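Long-range contacts in NTF2 domain-containing protein (PDB 4X2H), which probably acts as the Mtr2 subunit of the Mex67:Mtr2 mRNA nuclear export factor, pairing with the Mex67 chain through its NTF2-like fold: residues B[147-151]-B[179-183]; B[88-94]-B[123-129]. All blocks are in the same frame, centred on the assembly; numbering follows the deposited sequence.

Interaction 1: B[147-151]-B[179-183]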
# COMPACT_ATOMS: atom_id res chain seq x y z
N GLN B 147 18.57 2.72 -4.20
CA GLN B 147 17.31 2.24 -4.76
C GLN B 147 16.14 3.02 -4.20
O GLN B 147 16.20 3.54 -3.10
CB GLN B 147 17.08 0.76 -4.45
CG GLN B 147 18.07 -0.20 -5.05
CD GLN B 147 17.72 -1.63 -4.72
OE1 GLN B 147 17.52 -1.98 -3.55
NE2 GLN B 147 17.62 -2.47 -5.74
N HIS B 148 15.07 3.09 -4.98
CA HIS B 148 13.78 3.50 -4.47
C HIS B 148 13.08 2.23 -4.00
O HIS B 148 13.16 1.22 -4.68
CB HIS B 148 12.96 4.22 -5.55
CG HIS B 148 11.61 4.67 -5.08
ND1 HIS B 148 11.45 5.71 -4.18
CD2 HIS B 148 10.37 4.24 -5.39
CE1 HIS B 148 10.16 5.88 -3.95
NE2 HIS B 148 9.48 5.01 -4.67
N PHE B 149 12.42 2.26 -2.84
CA PHE B 149 11.61 1.12 -2.44
C PHE B 149 10.19 1.53 -2.19
O PHE B 149 9.89 2.67 -1.84
CB PHE B 149 12.18 0.40 -1.20
CG PHE B 149 11.85 1.06 0.11
CD1 PHE B 149 12.70 1.99 0.66
CD2 PHE B 149 10.71 0.70 0.82
CE1 PHE B 149 12.42 2.59 1.88
CE2 PHE B 149 10.42 1.29 2.04
CZ PHE B 149 11.28 2.24 2.57
N ASN B 150 9.31 0.56 -2.41
CA ASN B 150 7.89 0.69 -2.14
C ASN B 150 7.43 -0.59 -1.46
O ASN B 150 7.55 -1.68 -2.03
CB ASN B 150 7.13 0.95 -3.44
CG ASN B 150 5.63 0.95 -3.25
OD1 ASN B 150 4.90 0.29 -3.99
ND2 ASN B 150 5.16 1.68 -2.25
N ASP B 151 6.96 -0.45 -0.23
CA ASP B 151 6.43 -1.55 0.57
C ASP B 151 4.92 -1.39 0.69
O ASP B 151 4.44 -0.28 0.89
CB ASP B 151 7.04 -1.56 1.98
CG ASP B 151 8.15 -2.59 2.15
OD1 ASP B 151 8.13 -3.64 1.48
OD2 ASP B 151 9.03 -2.35 3.00
N LYS B 179 4.15 -6.95 0.38
CA LYS B 179 4.85 -6.92 -0.90
C LYS B 179 5.94 -5.86 -0.86
O LYS B 179 5.68 -4.70 -0.55
CB LYS B 179 3.91 -6.63 -2.06
CG LYS B 179 2.72 -7.56 -2.16
CD LYS B 179 1.84 -7.14 -3.32
CE LYS B 179 0.67 -8.09 -3.51
NZ LYS B 179 1.13 -9.49 -3.71
N TYR B 180 7.14 -6.29 -1.22
CA TYR B 180 8.30 -5.41 -1.25
C TYR B 180 8.78 -5.25 -2.68
O TYR B 180 8.87 -6.23 -3.43
CB TYR B 180 9.41 -5.99 -0.38
CG TYR B 180 10.73 -5.27 -0.46
CD1 TYR B 180 11.67 -5.59 -1.43
CD2 TYR B 180 11.06 -4.29 0.47
CE1 TYR B 180 12.88 -4.94 -1.49
CE2 TYR B 180 12.28 -3.64 0.42
CZ TYR B 180 13.18 -3.97 -0.56
OH TYR B 180 14.40 -3.32 -0.60
N ARG B 181 9.06 -4.01 -3.05
CA ARG B 181 9.67 -3.70 -4.34
C ARG B 181 10.77 -2.66 -4.16
O ARG B 181 10.58 -1.66 -3.47
CB ARG B 181 8.63 -3.18 -5.33
CG ARG B 181 7.84 -4.27 -6.02
CD ARG B 181 8.69 -4.98 -7.08
NE ARG B 181 8.00 -6.11 -7.68
CZ ARG B 181 8.57 -6.98 -8.50
NH1 ARG B 181 9.85 -6.85 -8.82
NH2 ARG B 181 7.86 -7.98 -9.01
N ALA B 182 11.91 -2.93 -4.77
CA ALA B 182 13.01 -1.98 -4.79
C ALA B 182 13.65 -2.03 -6.16
O ALA B 182 13.76 -3.10 -6.76
CB ALA B 182 14.01 -2.30 -3.69
N TYR B 183 14.06 -0.87 -6.67
CA TYR B 183 14.65 -0.79 -8.00
C TYR B 183 15.43 0.50 -8.16
O TYR B 183 15.32 1.40 -7.32
CB TYR B 183 13.56 -0.88 -9.07
CG TYR B 183 12.35 -0.03 -8.77
CD1 TYR B 183 12.33 1.32 -9.10
CD2 TYR B 183 11.23 -0.56 -8.14
CE1 TYR B 183 11.23 2.11 -8.82
CE2 TYR B 183 10.13 0.22 -7.86
CZ TYR B 183 10.13 1.55 -8.20
OH TYR B 183 9.03 2.32 -7.91
OXT TYR B 183 16.19 0.67 -9.12
O HOH W 1 16.57 -4.09 -2.07
O HOH W 2 18.20 -1.56 -8.42
O HOH W 3 5.62 -3.38 -3.15
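Two antiparallel strands, their axes 4.6 Å apart at closest approach and their directions at 166°, pair through four backbone hydrogen bonds: H148 N to Y183 O (2.9 Å), Y183 N to H148 O (3.0 Å), N150 N to R181 O (2.8 Å) and R181 N to N150 O (3.0 Å). Strand geometry puts F149, D151, Y180 and A182 on one face, N150 and R181 on the other; rotamers then direct their ends. The p rotamer of F149 leads its ring away, toward Y87 (edge-to-face) and Y16. F149 CB lies 4.1 Å from A182 CB in their non-hydrogen-bonded pair. D151, with chi1 at -101° between wells, brings OD1 3.2 Å from Y180 CD2 at the tyrosine ring edge; Y16 and H178 hold its carboxylate. A water accepts from Y180 OH and donates to Q147 OE1 (2.7 Å each), while Y180 OH also bonds Y87. On the other face, the partner mRNA export chain, probably Mex67, takes part. The t rotamer of N150 places OD1 to bond a polar side chain there and ND2 to bond V127 O and T126 OG1. R181 is m at chi1 and chi2, so its guanidinium leads away from 147-151 and meets an acidic side chain of the partner chain. Y183, in p, folds its ring over H148 O; its OH, 3.4 Å from H148 CD2 at the imidazole edge, is hydrogen-bonded to a polar side chain of the partner chain. Both are inner strands of the curved NTF2-like sheet: 122-135 flanks 145-157, 45-48 flanks 173-182, and helix 3-20 supplies Y16.

Interaction 2: B[88-94]-B[123-129]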
# COMPACT_ATOMS: atom_id res chain seq x y z
N ASP B 88 15.57 4.48 4.37
CA ASP B 88 15.06 5.79 4.76
C ASP B 88 13.63 5.93 4.29
O ASP B 88 13.38 5.89 3.09
CB ASP B 88 15.90 6.92 4.16
CG ASP B 88 17.24 7.11 4.86
OD1 ASP B 88 17.58 6.30 5.75
OD2 ASP B 88 17.95 8.07 4.50
N VAL B 89 12.69 6.07 5.22
CA VAL B 89 11.29 6.22 4.87
C VAL B 89 10.99 7.68 4.51
O VAL B 89 11.32 8.59 5.28
CB VAL B 89 10.36 5.77 6.01
CG1 VAL B 89 8.90 6.01 5.65
CG2 VAL B 89 10.59 4.31 6.33
N ASP B 90 10.37 7.88 3.36
CA ASP B 90 10.04 9.22 2.88
C ASP B 90 8.56 9.54 3.05
O ASP B 90 8.19 10.69 3.25
CB ASP B 90 10.43 9.37 1.40
CG ASP B 90 11.92 9.51 1.20
OD1 ASP B 90 12.59 10.15 2.04
OD2 ASP B 90 12.44 8.99 0.19
N CYS B 91 7.72 8.52 2.96
CA CYS B 91 6.29 8.71 3.15
C CYS B 91 5.58 7.40 3.40
O CYS B 91 6.07 6.33 3.05
CB CYS B 91 5.67 9.40 1.93
SG CYS B 91 5.74 8.44 0.39
N PHE B 92 4.42 7.49 4.04
CA PHE B 92 3.52 6.35 4.12
C PHE B 92 2.08 6.83 4.19
O PHE B 92 1.81 7.99 4.49
CB PHE B 92 3.85 5.47 5.33
CG PHE B 92 3.71 6.15 6.65
CD1 PHE B 92 4.76 6.87 7.19
CD2 PHE B 92 2.52 6.07 7.37
CE1 PHE B 92 4.64 7.50 8.42
CE2 PHE B 92 2.39 6.69 8.60
CZ PHE B 92 3.45 7.41 9.12
N ASP B 93 1.17 5.91 3.89
CA ASP B 93 -0.25 6.21 3.85
C ASP B 93 -1.00 4.95 4.24
O ASP B 93 -0.59 3.85 3.87
CB ASP B 93 -0.68 6.69 2.46
CG ASP B 93 -2.15 7.00 2.38
OD1 ASP B 93 -2.53 8.16 2.67
OD2 ASP B 93 -2.94 6.10 2.01
N VAL B 94 -2.07 5.11 5.00
CA VAL B 94 -2.84 3.96 5.46
C VAL B 94 -4.33 4.17 5.25
O VAL B 94 -4.86 5.26 5.50
CB VAL B 94 -2.56 3.65 6.95
CG1 VAL B 94 -2.91 4.86 7.83
CG2 VAL B 94 -3.33 2.41 7.40
N MET B 123 -5.91 -2.93 7.88
CA MET B 123 -5.36 -1.77 7.20
C MET B 123 -4.51 -2.13 5.99
O MET B 123 -3.78 -3.12 6.00
CB MET B 123 -4.51 -0.95 8.17
CG MET B 123 -5.34 -0.21 9.21
SD MET B 123 -4.36 0.43 10.58
CE MET B 123 -3.89 -1.09 11.40
N ALA B 124 -4.64 -1.31 4.96
CA ALA B 124 -3.74 -1.33 3.80
C ALA B 124 -2.74 -0.20 3.95
O ALA B 124 -3.10 0.97 3.89
CB ALA B 124 -4.52 -1.20 2.51
N LEU B 125 -1.47 -0.56 4.15
CA LEU B 125 -0.40 0.40 4.38
C LEU B 125 0.56 0.41 3.20
O LEU B 125 1.00 -0.64 2.76
CB LEU B 125 0.35 0.06 5.67
CG LEU B 125 1.64 0.82 5.97
CD1 LEU B 125 1.35 2.28 6.26
CD2 LEU B 125 2.38 0.17 7.13
N THR B 126 0.87 1.60 2.70
CA THR B 126 1.91 1.74 1.68
C THR B 126 3.03 2.63 2.21
O THR B 126 2.77 3.63 2.88
CB THR B 126 1.35 2.31 0.35
OG1 THR B 126 2.40 2.41 -0.61
CG2 THR B 126 0.73 3.69 0.56
N VAL B 127 4.26 2.23 1.93
CA VAL B 127 5.44 2.94 2.43
C VAL B 127 6.42 3.08 1.29
O VAL B 127 6.65 2.13 0.54
CB VAL B 127 6.13 2.19 3.59
CG1 VAL B 127 7.29 3.02 4.13
CG2 VAL B 127 5.13 1.86 4.69
N SER B 128 7.01 4.26 1.16
CA SER B 128 8.00 4.49 0.12
C SER B 128 9.19 5.25 0.67
O SER B 128 9.07 6.00 1.65
CB SER B 128 7.37 5.25 -1.05
OG SER B 128 6.39 4.46 -1.69
N GLY B 129 10.34 5.04 0.05
CA GLY B 129 11.56 5.69 0.50
C GLY B 129 12.74 5.22 -0.32
O GLY B 129 12.57 4.75 -1.45
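Segment 123-129 opens with M123, whose CB lies 3.6 Å from V94 CG2. A124 offers its O to V94 CA (3.4 Å), a CA-H...O contact. L125, t at chi1, turns CD1 to 4.1 Å from F92 CD2 and 4.2 Å from V94 CB, giving an apolar cluster. T126 and D93 exchange two hydrogen bonds, T126 N to D93 O (2.9 Å) and D93 N to T126 O (3.0 Å); the D93 carboxylate binds polar side chains of the partner chain. V127 touches F92 CB through CG2 (3.9 Å) and V89 CG1 through CG1 (3.7 Å). S128 O then accepts from both D90 N (2.9 Å) and C91 N (3.1 Å): a classic beta bulge, across which the register shifts by one residue. S128 N returns a bond to C91 O (3.0 Å); C91 has been observed in an interchain disulfide in a structure of this protein. G129 CA lies 3.2 Å from D88 O, where a modelled CB would clash. The axes of 88-94 and 123-129 run at 139°, well short of 180°. In this NTF2-like helix-on-sheet fold, 83-96 is the outermost strand within the chain, 145-157 lies beyond 122-135, and helix 3-20 contacts V89, V94, L125 and V127.

Interactions 1 and 2 are successive strand pairings of one mixed sheet, their centres about 11 Å apart. Strands 122-135 and 145-157 are neighbours, so the two contacts meet directly: D151 N lies 2.7 Å from V127 O and F149 N 2.9 Å from G129 O, both probable hydrogen bonds. Each is largely buried, but interaction 1 pairs two inner strands, whereas interaction 2 includes the strand outermost within the chain, where D90 is exposed. Their chemistry differs accordingly: 147-151 with 179-183 adds bridging waters and polar side chains, while 88-94 with 123-129, besides its backbone hydrogen bonds, adds apolar side-chain contacts, including the F92 ring, and a classic bulge. Both also present polar groups to the partner chain.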